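Local structure of putative branched-chain amino acid ABC transporter, periplasmic branched-chain amino acid-binding protein (Pseudomonas protegens Pf-5, 4RU0) at residues E140-T145 and C388-G393; K179-A184 and N234-F239. The protein probably binds branched-chain amino acids or related small solutes in the periplasm and hands them to an ABC transporter for uptake. One frame throughout, in Å; residues are numbered along the deposited sequence.

Overall arrangement
Periplasmic binding proteins of the leucine-binding family are built from alpha/beta lobes, and the two contacts sample a loop junction and a sheet. Contact 1 brings together residues 140-145 and 388-393, far apart in sequence, and contact 2 (179-184 with 234-239) lies wholly within the stretch of chain that contact 1 closes. Their centres are 31 Å apart and their nearest atoms about 12 Å, so they do not touch. Contact 2 joins neighbouring parallel strands, 182-188 and 237-241, of a seven-stranded mixed sheet; contact 1 sits in loops, the second of which leads into strand 396-402 of that same sheet. Contact 2 is thus local strand pairing inside the sheet, while contact 1 ties together loops 243 residues apart.

Contact 1 (E140-T145 and C388-G393); sequences EATDGT and CRDHEG
Cys388 meets Thr145 through its sulfur: SG, anti to the backbone N (chi1 162°) and joined by a disulfide to Cys443, lies 4.0 Å from Thr145 CG2. Next along, Arg389 contributes its backbone, and its O, which accepts from Arg422, stands beside Thr142 O. The side chains of Asp390 and Thr142 lie side by side, pointing the same way, with Asp390 OD1 3.5 Å from Thr142 CG2. Glu392 N and Gly393 N grip that OD1 from one face of the carboxylate; OD2, less surely placed, faces Arg418. His391 N donates to Thr142 O at 2.8 Å, nearly straight (168°), in the carbonyl plane on a lone pair. Its ring lies over Gly144, whose CA is 3.4 Å from the ring centroid in a CH-pi contact; Glu363 and Asn150 hold its nitrogens. An alanine here would probably strip Gly144 CA of its aromatic cover and leave Glu363 without its mate. At Glu392 a water lies between OE1, a doubtfully short leg, and Thr142 OG1, which also bonds Thr139 O, while OE2 accepts from Ser159. Asp143 and Asp390 each form an Asx turn, so two Asx-turn loops are joined through a backbone bond, a loop-to-loop junction within the periplasmic binding protein fold.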
ATOM      1  N   GLU A 140       4.049  11.614  -6.821  1.00 27.24           N
ATOM      2  CA  GLU A 140       3.618  12.962  -7.169  1.00 28.54           C
ATOM      3  C   GLU A 140       2.108  13.030  -7.407  1.00 28.48           C
ATOM      4  O   GLU A 140       1.537  14.114  -7.467  1.00 29.73           O
ATOM      5  CB  GLU A 140       4.377  13.483  -8.397  1.00 29.34           C
ATOM      6  CG  GLU A 140       4.132  12.722  -9.686  1.00 42.42           C
ATOM      7  CD  GLU A 140       5.017  11.499  -9.819  1.00 52.10           C
ATOM      8  OE1 GLU A 140       5.756  11.202  -8.856  1.00 48.03           O
ATOM      9  OE2 GLU A 140       4.974  10.842 -10.886  1.00 56.74           O
ATOM     10  N   ALA A 141       1.453  11.879  -7.517  1.00 27.27           N
ATOM     11  CA  ALA A 141       0.003  11.861  -7.670  1.00 27.33           C
ATOM     12  C   ALA A 141      -0.682  12.164  -6.338  1.00 32.41           C
ATOM     13  O   ALA A 141      -1.913  12.165  -6.248  1.00 31.48           O
ATOM     14  CB  ALA A 141      -0.467  10.530  -8.228  1.00 26.12           C
ATOM     15  N   THR A 142       0.114  12.420  -5.305  1.00 28.43           N
ATOM     16  CA  THR A 142      -0.417  12.956  -4.059  1.00 29.58           C
ATOM     17  C   THR A 142      -1.107  14.289  -4.348  1.00 31.13           C
ATOM     18  O   THR A 142      -2.159  14.595  -3.781  1.00 35.37           O
ATOM     19  CB  THR A 142       0.685  13.158  -3.001  1.00 29.97           C
ATOM     20  OG1 THR A 142       1.368  11.920  -2.765  1.00 28.73           O
ATOM     21  CG2 THR A 142       0.089  13.650  -1.693  1.00 31.36           C
ATOM     22  N   ASP A 143      -0.504  15.073  -5.240  1.00 23.45           N
ATOM     23  CA  ASP A 143      -1.068  16.352  -5.660  1.00 25.09           C
ATOM     24  C   ASP A 143      -2.166  16.126  -6.694  1.00 30.03           C
ATOM     25  O   ASP A 143      -1.903  16.063  -7.895  1.00 28.98           O
ATOM     26  CB  ASP A 143       0.027  17.260  -6.231  1.00 25.22           C
ATOM     27  CG  ASP A 143      -0.435  18.703  -6.434  1.00 37.02           C
ATOM     28  OD1 ASP A 143      -1.658  18.969  -6.421  1.00 33.14           O
ATOM     29  OD2 ASP A 143       0.438  19.583  -6.614  1.00 36.48           O
ATOM     30  N   GLY A 144      -3.403  16.018  -6.224  1.00 30.43           N
ATOM     31  CA  GLY A 144      -4.524  15.773  -7.111  1.00 30.25           C
ATOM     32  C   GLY A 144      -4.894  16.934  -8.014  1.00 30.85           C
ATOM     33  O   GLY A 144      -5.800  16.804  -8.836  1.00 28.96           O
ATOM     34  N   THR A 145      -4.213  18.069  -7.878  1.00 28.77           N
ATOM     35  CA  THR A 145      -4.458  19.183  -8.793  1.00 36.70           C
ATOM     36  C   THR A 145      -3.793  18.886 -10.128  1.00 33.75           C
ATOM     37  O   THR A 145      -4.167  19.447 -11.157  1.00 31.61           O
ATOM     38  CB  THR A 145      -3.936  20.536  -8.254  1.00 38.14           C
ATOM     39  OG1 THR A 145      -2.503  20.518  -8.186  1.00 30.97           O
ATOM     40  CG2 THR A 145      -4.524  20.835  -6.887  1.00 33.72           C
ATOM     41  N   CYS A 388      -8.685  17.343  -2.619  1.00 44.78           N
ATOM     42  CA  CYS A 388      -8.229  17.543  -3.987  1.00 43.96           C
ATOM     43  C   CYS A 388      -6.716  17.760  -4.006  1.00 51.70           C
ATOM     44  O   CYS A 388      -6.027  17.370  -4.943  1.00 46.51           O
ATOM     45  CB  CYS A 388      -8.948  18.731  -4.623  1.00 44.65           C
ATOM     46  SG  CYS A 388      -8.132  19.389  -6.100  1.00 75.86           S
ATOM     47  N   ARG A 389      -6.213  18.370  -2.942  1.00 43.60           N
ATOM     48  CA  ARG A 389      -4.799  18.677  -2.799  1.00 43.06           C
ATOM     49  C   ARG A 389      -3.995  17.457  -2.333  1.00 44.31           C
ATOM     50  O   ARG A 389      -2.776  17.396  -2.514  1.00 41.66           O
ATOM     51  CB  ARG A 389      -4.632  19.834  -1.809  1.00 52.04           C
ATOM     52  CG  ARG A 389      -3.310  20.563  -1.869  1.00 58.04           C
ATOM     53  CD  ARG A 389      -3.147  21.445  -0.640  1.00 61.51           C
ATOM     54  NE  ARG A 389      -3.056  20.645   0.578  1.00 58.92           N
ATOM     55  CZ  ARG A 389      -1.915  20.357   1.195  1.00 53.73           C
ATOM     56  NH1 ARG A 389      -1.916  19.615   2.297  1.00 51.51           N
ATOM     57  NH2 ARG A 389      -0.771  20.819   0.710  1.00 51.63           N
ATOM     58  N   ASP A 390      -4.682  16.483  -1.739  1.00 42.54           N
ATOM     59  CA  ASP A 390      -4.012  15.347  -1.106  1.00 42.10           C
ATOM     60  C   ASP A 390      -4.685  14.012  -1.402  1.00 41.91           C
ATOM     61  O   ASP A 390      -5.631  13.616  -0.726  1.00 42.67           O
ATOM     62  CB  ASP A 390      -3.943  15.560   0.410  1.00 44.33           C
ATOM     63  CG  ASP A 390      -3.356  14.366   1.145  1.00 46.91           C
ATOM     64  OD1 ASP A 390      -2.556  13.618   0.542  1.00 51.51           O
ATOM     65  OD2 ASP A 390      -3.695  14.172   2.332  1.00 43.44           O
ATOM     66  N   HIS A 391      -4.164  13.303  -2.395  1.00 41.02           N
ATOM     67  CA  HIS A 391      -4.719  12.013  -2.785  1.00 40.88           C
ATOM     68  C   HIS A 391      -4.103  10.846  -2.002  1.00 41.31           C
ATOM     69  O   HIS A 391      -4.363   9.679  -2.302  1.00 40.63           O
ATOM     70  CB  HIS A 391      -4.534  11.800  -4.290  1.00 40.16           C
ATOM     71  CG  HIS A 391      -5.520  12.558  -5.128  1.00 40.49           C
ATOM     72  ND1 HIS A 391      -5.655  12.350  -6.483  1.00 40.08           N
ATOM     73  CD2 HIS A 391      -6.421  13.512  -4.801  1.00 41.29           C
ATOM     74  CE1 HIS A 391      -6.602  13.147  -6.958  1.00 40.59           C
ATOM     75  NE2 HIS A 391      -7.078  13.864  -5.951  1.00 41.33           N
ATOM     76  N   GLU A 392      -3.298  11.165  -0.993  1.00 40.83           N
ATOM     77  CA  GLU A 392      -2.740  10.141  -0.117  1.00 40.86           C
ATOM     78  C   GLU A 392      -3.629   9.979   1.106  1.00 41.95           C
ATOM     79  O   GLU A 392      -4.161   8.901   1.361  1.00 42.33           O
ATOM     80  CB  GLU A 392      -1.310  10.487   0.312  1.00 40.44           C
ATOM     81  CG  GLU A 392      -0.653   9.382   1.125  1.00 40.47           C
ATOM     82  CD  GLU A 392       0.716   9.764   1.672  1.00 47.78           C
ATOM     83  OE1 GLU A 392       1.057  10.967   1.671  1.00 48.70           O
ATOM     84  OE2 GLU A 392       1.453   8.852   2.107  1.00 46.70           O
ATOM     85  N   GLY A 393      -3.772  11.062   1.862  1.00 42.57           N
ATOM     86  CA  GLY A 393      -4.729  11.123   2.954  1.00 43.79           C
ATOM     87  C   GLY A 393      -4.407  10.323   4.201  1.00 44.33           C
ATOM     88  O   GLY A 393      -5.215  10.288   5.129  1.00 45.49           O
TER
HETATM   89  O   HOH W   1       2.749  11.556  -0.097  1.00 16.86           O

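Contact 2 (K179-A184 and N234-F239)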
ATOM      1  N   LYS A 179      21.079  12.986  15.289  1.00 26.27           N
ATOM      2  CA  LYS A 179      22.394  13.560  15.040  1.00 37.82           C
ATOM      3  C   LYS A 179      23.450  12.582  15.533  1.00 35.69           C
ATOM      4  O   LYS A 179      23.408  12.144  16.682  1.00 54.01           O
ATOM      5  CB  LYS A 179      22.538  14.914  15.743  1.00 31.84           C
ATOM      6  CG  LYS A 179      23.637  15.788  15.173  1.00 43.61           C
ATOM      7  CD  LYS A 179      23.613  17.185  15.769  1.00 56.35           C
ATOM      8  CE  LYS A 179      24.602  18.096  15.059  1.00 65.57           C
ATOM      9  NZ  LYS A 179      25.977  17.524  15.063  1.00 65.15           N
ATOM     10  N   GLY A 180      24.378  12.213  14.659  1.00 31.03           N
ATOM     11  CA  GLY A 180      25.407  11.259  15.037  1.00 31.98           C
ATOM     12  C   GLY A 180      25.049   9.797  14.799  1.00 32.10           C
ATOM     13  O   GLY A 180      25.800   8.895  15.180  1.00 36.61           O
ATOM     14  N   LYS A 181      23.901   9.555  14.173  1.00 20.60           N
ATOM     15  CA  LYS A 181      23.483   8.199  13.854  1.00 23.29           C
ATOM     16  C   LYS A 181      23.698   7.900  12.380  1.00 18.35           C
ATOM     17  O   LYS A 181      23.740   8.810  11.554  1.00 21.94           O
ATOM     18  CB  LYS A 181      22.014   7.991  14.224  1.00 19.03           C
ATOM     19  CG  LYS A 181      21.751   8.038  15.713  1.00 20.41           C
ATOM     20  CD  LYS A 181      22.389   6.858  16.418  1.00 27.27           C
ATOM     21  CE  LYS A 181      22.608   7.145  17.903  1.00 36.29           C
ATOM     22  NZ  LYS A 181      21.339   7.424  18.622  1.00 41.54           N
ATOM     23  N   LYS A 182      23.843   6.620  12.054  1.00 25.30           N
ATOM     24  CA  LYS A 182      23.938   6.203  10.661  1.00 15.76           C
ATOM     25  C   LYS A 182      22.724   5.374  10.283  1.00 14.98           C
ATOM     26  O   LYS A 182      22.343   4.442  11.000  1.00 16.14           O
ATOM     27  CB  LYS A 182      25.212   5.397  10.404  1.00 23.09           C
ATOM     28  CG  LYS A 182      26.504   6.182  10.527  1.00 16.56           C
ATOM     29  CD  LYS A 182      27.686   5.297  10.185  1.00 28.16           C
ATOM     30  CE  LYS A 182      28.995   5.897  10.658  1.00 23.14           C
ATOM     31  NZ  LYS A 182      30.130   4.963  10.388  1.00 17.90           N
ATOM     32  N   ILE A 183      22.117   5.721   9.156  1.00 14.68           N
ATOM     33  CA  ILE A 183      20.997   4.970   8.638  1.00 14.11           C
ATOM     34  C   ILE A 183      21.295   4.577   7.202  1.00 14.28           C
ATOM     35  O   ILE A 183      21.430   5.437   6.336  1.00 13.86           O
ATOM     36  CB  ILE A 183      19.692   5.780   8.710  1.00 27.34           C
ATOM     37  CG1 ILE A 183      19.389   6.154  10.158  1.00 15.32           C
ATOM     38  CG2 ILE A 183      18.531   4.992   8.090  1.00 14.01           C
ATOM     39  CD1 ILE A 183      18.145   6.990  10.326  1.00 22.02           C
ATOM     40  N   ALA A 184      21.419   3.276   6.958  1.00 13.71           N
ATOM     41  CA  ALA A 184      21.720   2.788   5.618  1.00 13.41           C
ATOM     42  C   ALA A 184      20.450   2.301   4.931  1.00 13.23           C
ATOM     43  O   ALA A 184      19.668   1.545   5.509  1.00 20.83           O
ATOM     44  CB  ALA A 184      22.766   1.674   5.668  1.00 13.76           C
ATOM     45  N   ASN A 234      29.049  -0.115   9.925  1.00 19.05           N
ATOM     46  CA  ASN A 234      28.237  -0.427  11.108  1.00 18.87           C
ATOM     47  C   ASN A 234      27.150   0.616  11.407  1.00 16.32           C
ATOM     48  O   ASN A 234      27.187   1.279  12.447  1.00 15.39           O
ATOM     49  CB  ASN A 234      29.143  -0.607  12.333  1.00 15.19           C
ATOM     50  CG  ASN A 234      28.388  -1.104  13.556  1.00 15.32           C
ATOM     51  OD1 ASN A 234      28.704  -0.736  14.691  1.00 25.81           O
ATOM     52  ND2 ASN A 234      27.375  -1.933  13.331  1.00 14.74           N
ATOM     53  N   PRO A 235      26.183   0.774  10.489  1.00 14.28           N
ATOM     54  CA  PRO A 235      25.104   1.737  10.729  1.00 12.00           C
ATOM     55  C   PRO A 235      24.207   1.276  11.871  1.00 17.67           C
ATOM     56  O   PRO A 235      24.181   0.084  12.184  1.00 16.15           O
ATOM     57  CB  PRO A 235      24.341   1.747   9.404  1.00 11.31           C
ATOM     58  CG  PRO A 235      24.522   0.361   8.884  1.00 13.76           C
ATOM     59  CD  PRO A 235      25.945  -0.012   9.263  1.00 17.28           C
ATOM     60  N   ASP A 236      23.491   2.217  12.483  1.00 20.06           N
ATOM     61  CA  ASP A 236      22.599   1.911  13.598  1.00 13.15           C
ATOM     62  C   ASP A 236      21.343   1.211  13.107  1.00 29.86           C
ATOM     63  O   ASP A 236      20.771   0.392  13.815  1.00 21.68           O
ATOM     64  CB  ASP A 236      22.227   3.190  14.355  1.00 14.18           C
ATOM     65  CG  ASP A 236      23.452   3.948  14.853  1.00 25.15           C
ATOM     66  OD1 ASP A 236      23.938   4.851  14.133  1.00 16.17           O
ATOM     67  OD2 ASP A 236      23.933   3.637  15.962  1.00 30.94           O
ATOM     68  N   TRP A 237      20.920   1.532  11.888  1.00 12.00           N
ATOM     69  CA  TRP A 237      19.726   0.922  11.300  1.00 25.99           C
ATOM     70  C   TRP A 237      19.893   0.659   9.806  1.00 13.49           C
ATOM     71  O   TRP A 237      20.598   1.395   9.111  1.00 19.42           O
ATOM     72  CB  TRP A 237      18.502   1.814  11.524  1.00 12.56           C
ATOM     73  CG  TRP A 237      18.165   1.997  12.967  1.00 25.44           C
ATOM     74  CD1 TRP A 237      18.627   2.979  13.794  1.00 20.77           C
ATOM     75  CD2 TRP A 237      17.299   1.178  13.760  1.00 14.95           C
ATOM     76  NE1 TRP A 237      18.106   2.822  15.056  1.00 19.83           N
ATOM     77  CE2 TRP A 237      17.288   1.724  15.064  1.00 33.04           C
ATOM     78  CE3 TRP A 237      16.534   0.035  13.499  1.00 26.24           C
ATOM     79  CZ2 TRP A 237      16.536   1.169  16.104  1.00 24.48           C
ATOM     80  CZ3 TRP A 237      15.785  -0.522  14.537  1.00 26.68           C
ATOM     81  CH2 TRP A 237      15.793   0.049  15.822  1.00 31.18           C
ATOM     82  N   VAL A 238      19.245  -0.394   9.318  1.00 12.88           N
ATOM     83  CA  VAL A 238      19.134  -0.607   7.881  1.00 10.66           C
ATOM     84  C   VAL A 238      17.675  -0.542   7.436  1.00 17.83           C
ATOM     85  O   VAL A 238      16.818  -1.286   7.925  1.00 23.06           O
ATOM     86  CB  VAL A 238      19.738  -1.957   7.444  1.00 19.42           C
ATOM     87  CG1 VAL A 238      19.427  -2.225   5.970  1.00 10.68           C
ATOM     88  CG2 VAL A 238      21.244  -1.964   7.675  1.00 16.12           C
ATOM     89  N   PHE A 239      17.404   0.386   6.528  1.00 15.71           N
ATOM     90  CA  PHE A 239      16.116   0.513   5.869  1.00 11.48           C
ATOM     91  C   PHE A 239      16.149  -0.401   4.639  1.00 27.67           C
ATOM     92  O   PHE A 239      16.805  -0.090   3.645  1.00 16.55           O
ATOM     93  CB  PHE A 239      15.865   1.975   5.482  1.00 11.84           C
ATOM     94  CG  PHE A 239      14.457   2.272   5.023  1.00 19.93           C
ATOM     95  CD1 PHE A 239      13.429   1.353   5.201  1.00 18.51           C
ATOM     96  CD2 PHE A 239      14.167   3.483   4.412  1.00 13.61           C
ATOM     97  CE1 PHE A 239      12.132   1.640   4.773  1.00 14.81           C
ATOM     98  CE2 PHE A 239      12.877   3.776   3.986  1.00 22.46           C
ATOM     99  CZ  PHE A 239      11.855   2.848   4.168  1.00 15.47           C
TER
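Ala184 and Phe239 close one rung between parallel strands of the Rossmann-like alpha/beta sheet found in type I periplasmic binding proteins. Phe239 N donates to Ala184 O at 2.7 Å, and Ala184 N to Trp237 O at 3.0 Å. Where the strands begin, the side chain of Asp236 takes over part of the pairing. Its CB lies 3.6 Å from Lys182 O, the carbonyl that also accepts from Asp236 N and, weakly, from Trp237 N. A chi1 of -56° sets Asp236 CG anti to the carbonyl carbon, 3.5 Å from Lys181 CD. OD1 then accepts from Lys182 N at 2.7 Å in an almost straight bond (175°), met nearly along its C-O axis, a side-chain acceptor for a strand's opening N-H. OD2 ends 3.6 Å from Lys181 CD, the two side chains crossing at about a right angle. The ammonium of Lys181 goes instead to Glu172, which also accepts from Trp237 NE1. Ile183 and Trp237 share one face of the sheet and pack on helix 157-172. Ala184 and Val238 occupy the other, where Phe259 touches Val238 and Pro235. There Pro235 CG rests 3.9 Å from Ala184 CB.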